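Local atomic coordinates of uncharacterized conserved protein (Staphylococcus epidermidis, PDB entry 3FRM), a protein that is of unknown function but carries an acetyltransferase (GNAT) domain, so it probably belongs to the acyl-CoA-dependent acetyltransferase superfamily. Residues A[94-99]-A[248-253]; A[164-169]-A[178-183]; A[188-193]-A[207-212]. One frame throughout, in Å; residues are numbered along the deposited sequence.

Contact 1 (A[94-99]-A[248-253])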
# COMPACT_ATOMS: atom_id res chain seq x y z
N GLY A 94 19.18 12.99 6.49
CA GLY A 94 18.67 12.90 5.16
C GLY A 94 18.43 11.47 4.70
O GLY A 94 18.75 11.15 3.53
N PHE A 95 17.91 10.60 5.58
CA PHE A 95 17.54 9.22 5.21
C PHE A 95 16.09 9.17 4.78
O PHE A 95 15.32 9.99 5.23
CB PHE A 95 17.69 8.23 6.41
CG PHE A 95 19.08 7.73 6.61
CD1 PHE A 95 19.43 6.46 6.17
CD2 PHE A 95 20.07 8.55 7.18
CE1 PHE A 95 20.75 5.99 6.31
CE2 PHE A 95 21.42 8.11 7.33
CZ PHE A 95 21.76 6.82 6.91
N GLN A 96 15.74 8.22 3.92
CA GLN A 96 14.37 7.87 3.65
C GLN A 96 13.95 6.77 4.64
O GLN A 96 14.67 5.77 4.80
CB GLN A 96 14.26 7.25 2.27
CG GLN A 96 14.91 7.98 1.07
CD GLN A 96 15.02 7.02 -0.17
OE1 GLN A 96 14.26 6.03 -0.30
NE2 GLN A 96 15.99 7.30 -1.06
N ILE A 97 12.78 6.90 5.23
CA ILE A 97 12.27 5.91 6.19
C ILE A 97 11.19 5.11 5.53
O ILE A 97 10.32 5.69 4.91
CB ILE A 97 11.71 6.59 7.40
CG1 ILE A 97 12.79 7.49 7.98
CG2 ILE A 97 11.28 5.59 8.47
CD1 ILE A 97 12.40 8.19 9.31
N GLY A 98 11.20 3.78 5.65
CA GLY A 98 10.10 3.02 5.15
C GLY A 98 9.83 1.82 6.03
O GLY A 98 10.49 1.64 7.04
N VAL A 99 8.88 0.99 5.64
CA VAL A 99 8.50 -0.19 6.40
C VAL A 99 8.44 -1.39 5.46
O VAL A 99 7.87 -1.33 4.34
CB VAL A 99 7.15 0.06 7.06
CG1 VAL A 99 6.59 -1.22 7.73
CG2 VAL A 99 7.28 1.16 8.11
N HIS A 248 13.07 0.48 7.99
CA HIS A 248 14.27 0.40 7.19
C HIS A 248 14.54 1.80 6.59
O HIS A 248 13.64 2.57 6.25
CB HIS A 248 14.20 -0.72 6.13
CG HIS A 248 13.62 -0.28 4.83
ND1 HIS A 248 12.27 -0.37 4.55
CD2 HIS A 248 14.19 0.31 3.75
CE1 HIS A 248 12.04 0.14 3.35
NE2 HIS A 248 13.19 0.55 2.84
N ILE A 249 15.80 2.14 6.53
CA ILE A 249 16.14 3.46 6.06
C ILE A 249 17.18 3.35 4.99
O ILE A 249 17.97 2.42 5.03
CB ILE A 249 16.63 4.33 7.23
CG1 ILE A 249 17.84 3.72 7.91
CG2 ILE A 249 15.51 4.45 8.28
CD1 ILE A 249 18.56 4.75 8.79
N LEU A 250 17.22 4.34 4.10
CA LEU A 250 18.09 4.36 2.93
C LEU A 250 18.48 5.80 2.63
O LEU A 250 17.62 6.68 2.60
CB LEU A 250 17.34 3.78 1.70
CG LEU A 250 18.04 3.81 0.31
CD1 LEU A 250 19.40 3.08 0.36
CD2 LEU A 250 17.15 3.12 -0.75
N LYS A 251 19.78 6.01 2.44
CA LYS A 251 20.32 7.25 1.89
C LYS A 251 21.09 6.85 0.65
O LYS A 251 22.07 6.14 0.73
CB LYS A 251 21.28 7.93 2.85
CG LYS A 251 21.67 9.33 2.41
CD LYS A 251 22.54 9.98 3.48
CE LYS A 251 22.95 11.40 3.11
NZ LYS A 251 23.43 12.13 4.33
N GLU A 252 20.62 7.31 -0.51
CA GLU A 252 21.16 6.85 -1.78
C GLU A 252 22.57 7.38 -2.03
O GLU A 252 23.31 6.77 -2.80
CB GLU A 252 20.21 7.22 -2.89
CG GLU A 252 18.88 6.44 -2.81
CD GLU A 252 17.84 6.86 -3.88
OE1 GLU A 252 16.63 6.68 -3.60
OE2 GLU A 252 18.22 7.33 -4.99
N ASN A 253 22.96 8.46 -1.36
CA ASN A 253 24.32 9.01 -1.53
C ASN A 253 25.01 9.49 -0.26
O ASN A 253 24.56 10.47 0.36
CB ASN A 253 24.32 10.16 -2.54
CG ASN A 253 23.85 9.70 -3.91
OD1 ASN A 253 24.56 9.03 -4.68
ND2 ASN A 253 22.61 10.03 -4.20
O HOH W 1 18.09 9.04 -0.38
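With CG1 of I249 in the crowded position between its backbone N and carbonyl carbon (chi1 58°), and CG of F95 anti to its own carbonyl carbon (chi1 -83°), the delta methyl of I249 reaches one face of the phenyl ring, with its CD1 3.2 Å from CD1 of F95. The opposite face is taken by K251, whose CB stands 4.0 Å from the F95 ring centroid, almost on the ring normal, a CH-pi contact. W53 adds an edge-to-face ring. Beyond CG the K251 chain is extended, and its NZ donates to the carbonyl O of L93.

The backbones run antiparallel. Q96 and L250 form a hydrogen-bonded pair: Q96 N to L250 O is 2.8 Å and nearly straight at 173°, and L250 N to Q96 O is 3.0 Å. I97 and I249 follow as a non-hydrogen-bonded pair, their side chains aligned on the face turned to helix 84-92. G98 and H248 are bonded again, G98 N to H248 O at 2.8 Å; the imidazole lies with one face over G98 N, its buried ND1 without a partner in the model.

Backbone bonds of I249 with F74 and K251 with L72 insert the C-terminal strand among strands of the N-terminal part, consistent with two acetyltransferase-like regions joined through it.

On the Q96 and L250 face, Q96 NE2 donates to E252 OE1 at 2.7 Å, from above the carboxylate plane, and to a water that also accepts from E252 N. Gripped by both its hydrogens, the Q96 amide is fixed in rotation, and the carboxylate it meets is probably charged.

Contact 2 (A[164-169]-A[178-183]). With NA (sodium ion), chain G.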
# COMPACT_ATOMS: atom_id res chain seq x y z
N ILE A 164 17.86 -19.62 -6.66
CA ILE A 164 16.62 -18.94 -7.06
C ILE A 164 16.06 -19.47 -8.38
O ILE A 164 16.79 -19.58 -9.36
CB ILE A 164 16.87 -17.40 -7.15
CG1 ILE A 164 17.45 -16.89 -5.83
CG2 ILE A 164 15.60 -16.64 -7.57
CD1 ILE A 164 17.53 -15.36 -5.68
N GLU A 165 14.77 -19.84 -8.38
CA GLU A 165 14.06 -20.22 -9.61
C GLU A 165 13.15 -19.08 -10.08
O GLU A 165 12.73 -18.26 -9.27
CB GLU A 165 13.25 -21.50 -9.42
CG GLU A 165 13.86 -22.81 -10.03
CD GLU A 165 14.97 -22.59 -11.07
OE1 GLU A 165 16.15 -22.84 -10.70
OE2 GLU A 165 14.68 -22.18 -12.24
N ARG A 166 12.89 -19.01 -11.39
CA ARG A 166 12.09 -17.93 -11.94
C ARG A 166 11.00 -18.38 -12.89
O ARG A 166 11.14 -19.38 -13.61
CB ARG A 166 13.00 -16.91 -12.60
CG ARG A 166 13.99 -16.29 -11.66
CD ARG A 166 15.15 -15.73 -12.43
NE ARG A 166 15.93 -14.82 -11.63
CZ ARG A 166 17.03 -15.16 -10.98
NH1 ARG A 166 17.50 -16.40 -11.04
NH2 ARG A 166 17.62 -14.24 -10.22
N LEU A 167 9.87 -17.65 -12.87
CA LEU A 167 8.77 -17.93 -13.79
C LEU A 167 8.42 -16.80 -14.78
O LEU A 167 8.50 -15.66 -14.43
CB LEU A 167 7.56 -18.33 -12.97
CG LEU A 167 7.84 -19.60 -12.17
CD1 LEU A 167 6.73 -19.87 -11.14
CD2 LEU A 167 8.07 -20.81 -13.07
N VAL A 168 8.03 -17.14 -16.00
CA VAL A 168 7.47 -16.17 -16.94
C VAL A 168 6.15 -16.75 -17.36
O VAL A 168 6.08 -17.93 -17.75
CB VAL A 168 8.32 -16.04 -18.25
CG1 VAL A 168 7.70 -15.05 -19.25
CG2 VAL A 168 9.71 -15.61 -17.95
N ALA A 169 5.10 -15.92 -17.28
CA ALA A 169 3.80 -16.28 -17.80
C ALA A 169 3.61 -15.66 -19.18
O ALA A 169 4.07 -14.50 -19.43
CB ALA A 169 2.71 -15.83 -16.88
N ILE A 178 6.01 -12.18 -14.21
CA ILE A 178 7.20 -12.87 -13.71
C ILE A 178 7.19 -13.06 -12.19
O ILE A 178 6.43 -12.38 -11.44
CB ILE A 178 8.56 -12.20 -14.22
CG1 ILE A 178 8.66 -10.77 -13.71
CG2 ILE A 178 8.67 -12.25 -15.79
CD1 ILE A 178 10.05 -10.07 -14.10
N VAL A 179 8.00 -13.98 -11.69
CA VAL A 179 8.19 -14.03 -10.25
C VAL A 179 9.43 -14.83 -10.03
O VAL A 179 9.74 -15.68 -10.85
CB VAL A 179 6.94 -14.66 -9.52
CG1 VAL A 179 6.64 -16.15 -10.02
CG2 VAL A 179 7.07 -14.54 -8.00
N ASP A 180 10.12 -14.52 -8.94
CA ASP A 180 11.22 -15.30 -8.38
C ASP A 180 10.75 -16.13 -7.19
O ASP A 180 9.94 -15.68 -6.40
CB ASP A 180 12.24 -14.35 -7.82
CG ASP A 180 12.89 -13.56 -8.88
OD1 ASP A 180 14.00 -13.05 -8.61
OD2 ASP A 180 12.34 -13.48 -10.00
N ILE A 181 11.30 -17.34 -7.08
CA ILE A 181 11.00 -18.19 -5.97
C ILE A 181 12.26 -18.74 -5.38
O ILE A 181 13.17 -19.16 -6.10
CB ILE A 181 10.00 -19.37 -6.32
CG1 ILE A 181 10.40 -20.07 -7.60
CG2 ILE A 181 8.60 -18.83 -6.50
CD1 ILE A 181 9.79 -19.47 -8.88
N ILE A 182 12.28 -18.71 -4.06
CA ILE A 182 13.38 -19.17 -3.25
C ILE A 182 12.78 -20.27 -2.39
O ILE A 182 11.88 -20.03 -1.55
CB ILE A 182 13.94 -18.05 -2.32
CG1 ILE A 182 14.48 -16.89 -3.12
CG2 ILE A 182 15.02 -18.58 -1.39
CD1 ILE A 182 13.56 -15.67 -3.05
N MSE A 183 13.30 -21.48 -2.60
CA MSE A 183 12.76 -22.64 -1.92
C MSE A 183 13.65 -23.15 -0.82
O MSE A 183 14.85 -23.15 -0.93
CB MSE A 183 12.52 -23.72 -2.93
CG MSE A 183 11.85 -23.17 -4.13
SE MSE A 183 11.69 -24.55 -5.45
CE MSE A 183 13.58 -24.57 -6.09
NA NA G . 18.94 -20.60 -10.89
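This is the pairing of two antiparallel strands of a beta hairpin, 165-171 and 174-183, buried in the C-terminal part of the sheet between strands 120-123 and 188-195. Two hydrogen-bonded pairs define it. E165 and I181 exchange both bonds, I181 N to E165 O at 2.8 Å; L167 N meets V179 O at 2.8 Å, nearly along the C=O axis and almost straight (172°), while the return bond from V179 N to L167 O is longer, 3.3 Å.

On the face of L167, V179 and I181, which packs on helix 204-216, L167 and V179 lie side by side, CB of L167 3.8 Å from CG1 of V179. I181 crosses L167 at about a right angle: with CG1 of I181 in the crowded position and chi2 near -90°, its CD1 is turned toward strand 165-169, 3.8 Å from CG of L167.

In the GNAT fold these are the second and third strands of the antiparallel run that precedes the beta-alpha-beta unit, with helix 129-136 against the other face. There R166 and D180 lie side by side, their flat groups 73° apart. R166 NE is 4.0 Å from D180 OD1, a long salt bridge of charges alone, since the oxygen stands well out of the guanidinium plane. The direct bonds go elsewhere: R166 NH1 to D162 OD1, D180 OD2 to Y132 OH. R166 NE is buried and has no hydrogen-bond partner in the model.

At the end of the pairing the carbonyl O of I164 binds the sodium ion at 2.8 Å, joined by atoms of Y159, N160 and D162.

Contact 3 (A[188-193]-A[207-212])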
# COMPACT_ATOMS: atom_id res chain seq x y z
N ILE A 188 8.43 -21.55 1.09
CA ILE A 188 8.77 -20.97 -0.17
C ILE A 188 8.50 -19.46 -0.20
O ILE A 188 7.45 -18.96 0.23
CB ILE A 188 8.14 -21.78 -1.29
CG1 ILE A 188 8.30 -21.15 -2.65
CG2 ILE A 188 6.70 -22.14 -0.98
CD1 ILE A 188 8.28 -22.29 -3.66
N GLU A 189 9.49 -18.71 -0.70
CA GLU A 189 9.38 -17.29 -0.73
C GLU A 189 9.30 -16.82 -2.15
O GLU A 189 10.04 -17.30 -3.02
CB GLU A 189 10.56 -16.66 -0.04
CG GLU A 189 10.43 -15.19 0.17
CD GLU A 189 11.80 -14.55 0.40
OE1 GLU A 189 12.62 -15.21 1.09
OE2 GLU A 189 12.07 -13.42 -0.11
N ILE A 190 8.36 -15.92 -2.40
CA ILE A 190 8.29 -15.24 -3.66
C ILE A 190 8.89 -13.84 -3.53
O ILE A 190 8.99 -13.28 -2.44
CB ILE A 190 6.89 -15.28 -4.34
CG1 ILE A 190 5.78 -14.77 -3.45
CG2 ILE A 190 6.49 -16.73 -4.68
CD1 ILE A 190 4.54 -14.33 -4.22
N ASP A 191 9.32 -13.30 -4.66
CA ASP A 191 9.95 -12.03 -4.68
C ASP A 191 9.91 -11.56 -6.12
O ASP A 191 9.98 -12.36 -7.06
CB ASP A 191 11.41 -12.18 -4.23
CG ASP A 191 12.09 -10.86 -3.99
OD1 ASP A 191 13.18 -10.65 -4.58
OD2 ASP A 191 11.54 -10.00 -3.25
N GLY A 192 9.78 -10.25 -6.30
CA GLY A 192 9.92 -9.66 -7.63
C GLY A 192 8.71 -9.97 -8.49
O GLY A 192 8.82 -9.99 -9.70
N PHE A 193 7.56 -10.22 -7.86
CA PHE A 193 6.37 -10.56 -8.62
C PHE A 193 5.86 -9.36 -9.43
O PHE A 193 5.74 -8.27 -8.92
CB PHE A 193 5.30 -11.10 -7.69
CG PHE A 193 3.98 -11.27 -8.35
CD1 PHE A 193 3.52 -12.53 -8.71
CD2 PHE A 193 3.19 -10.15 -8.65
CE1 PHE A 193 2.28 -12.68 -9.31
CE2 PHE A 193 1.98 -10.28 -9.30
CZ PHE A 193 1.52 -11.56 -9.64
N GLU A 207 -3.12 -16.98 -11.51
CA GLU A 207 -2.55 -18.19 -12.09
C GLU A 207 -1.13 -18.42 -11.60
O GLU A 207 -0.79 -19.51 -11.16
CB GLU A 207 -2.67 -18.26 -13.61
CG GLU A 207 -4.10 -18.66 -14.14
CD GLU A 207 -4.67 -20.00 -13.61
OE1 GLU A 207 -5.92 -20.16 -13.60
OE2 GLU A 207 -3.88 -20.89 -13.20
N ILE A 208 -0.32 -17.36 -11.62
CA ILE A 208 1.07 -17.45 -11.23
C ILE A 208 1.16 -17.86 -9.78
O ILE A 208 2.04 -18.63 -9.37
CB ILE A 208 1.82 -16.12 -11.47
CG1 ILE A 208 2.11 -15.96 -12.96
CG2 ILE A 208 3.10 -16.04 -10.64
CD1 ILE A 208 2.25 -14.46 -13.42
N GLN A 209 0.22 -17.38 -8.99
CA GLN A 209 0.28 -17.62 -7.60
C GLN A 209 -0.05 -19.09 -7.31
O GLN A 209 0.66 -19.74 -6.55
CB GLN A 209 -0.71 -16.71 -6.92
CG GLN A 209 -0.37 -16.48 -5.52
CD GLN A 209 0.70 -15.47 -5.40
OE1 GLN A 209 0.67 -14.48 -6.10
NE2 GLN A 209 1.64 -15.69 -4.50
N ALA A 210 -1.12 -19.61 -7.91
CA ALA A 210 -1.49 -20.99 -7.73
C ALA A 210 -0.41 -21.96 -8.18
O ALA A 210 -0.26 -23.03 -7.60
CB ALA A 210 -2.81 -21.30 -8.46
N TYR A 211 0.31 -21.59 -9.23
CA TYR A 211 1.43 -22.39 -9.70
C TYR A 211 2.46 -22.53 -8.58
O TYR A 211 2.83 -23.64 -8.19
CB TYR A 211 2.06 -21.67 -10.90
CG TYR A 211 3.12 -22.48 -11.57
CD1 TYR A 211 2.84 -23.16 -12.77
CD2 TYR A 211 4.41 -22.56 -11.04
CE1 TYR A 211 3.81 -23.93 -13.41
CE2 TYR A 211 5.40 -23.33 -11.68
CZ TYR A 211 5.07 -24.02 -12.86
OH TYR A 211 6.02 -24.77 -13.50
N VAL A 212 2.93 -21.39 -8.07
CA VAL A 212 3.81 -21.37 -6.93
C VAL A 212 3.21 -22.24 -5.81
O VAL A 212 3.90 -23.03 -5.14
CB VAL A 212 4.06 -19.90 -6.50
CG1 VAL A 212 4.75 -19.84 -5.18
CG2 VAL A 212 4.90 -19.11 -7.58
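Apolar contacts carry most of this interface between segment 188-193 and helix segment 207-212; every residue that touches is buried. I190 meets V212 obliquely: with CG1 of I190 in the crowded position between backbone N and carbonyl carbon, its CG2 branch is directed at the valine, CG2 3.6 Å from CG1 of V212. One turn earlier in the helix, I208 approaches F193 at the ring edge, near the ring plane, with its CG2 3.7 Å from CE1 of F193. CG of F193 is anti to the backbone N (chi1 171°), which extends the ring toward the helix.

The chain turns a corner at G192, whose positive phi of 73° suits glycine, so I190 and F193 both direct their CB atoms at the helix although they are three residues apart. Strand 188-195, helix 204-216 and strand 221-225 make the beta-alpha-beta crossover of the GNAT fold. The sequence QHQGIG entering the helix matches the (Q/R)xxGx(G/A) signature that binds the acetyl-CoA pyrophosphate in relatives. A sulfate, probably from the crystallisation liquor, lies about 6 Å from the F193 side chain; such ions often mark pockets.

Amide-to-carbon contacts form the second kind, and the two segments exchange no hydrogen bonds. The Q209 chain is bent at chi2 (80°), bringing its amide to I190 and F193. NE2 of Q209 lies tightly against CD1 of I190 at 3.2 Å, the two side chains crossing at about a right angle, while OE1 of Q209 is 4.0 Å from CE1 of F193.

Overall arrangement
Read from the N terminus, the chain first lays down the N-terminal strands and helices and, at 94-99, opens contact 1, closing that loop only at 248-253, close to the C terminus. Contacts 2 and 3 both fall within this long loop and follow in series: the short hairpin loop of contact 2 closes at 178-183 before contact 3 opens at 188-193 and closes on helix 204-216. Their centres are about 7 Å apart, and they touch directly, I182 N lying 2.8 Å from E189 O across adjacent strands. Contact 1, about 28 Å from each, centre to centre, joins strands 241-251 and 96-105 of the same sheet across the chain's centre, while contacts 2 and 3 tie together strands 165-171, 174-183 and 188-195 and helix 204-216.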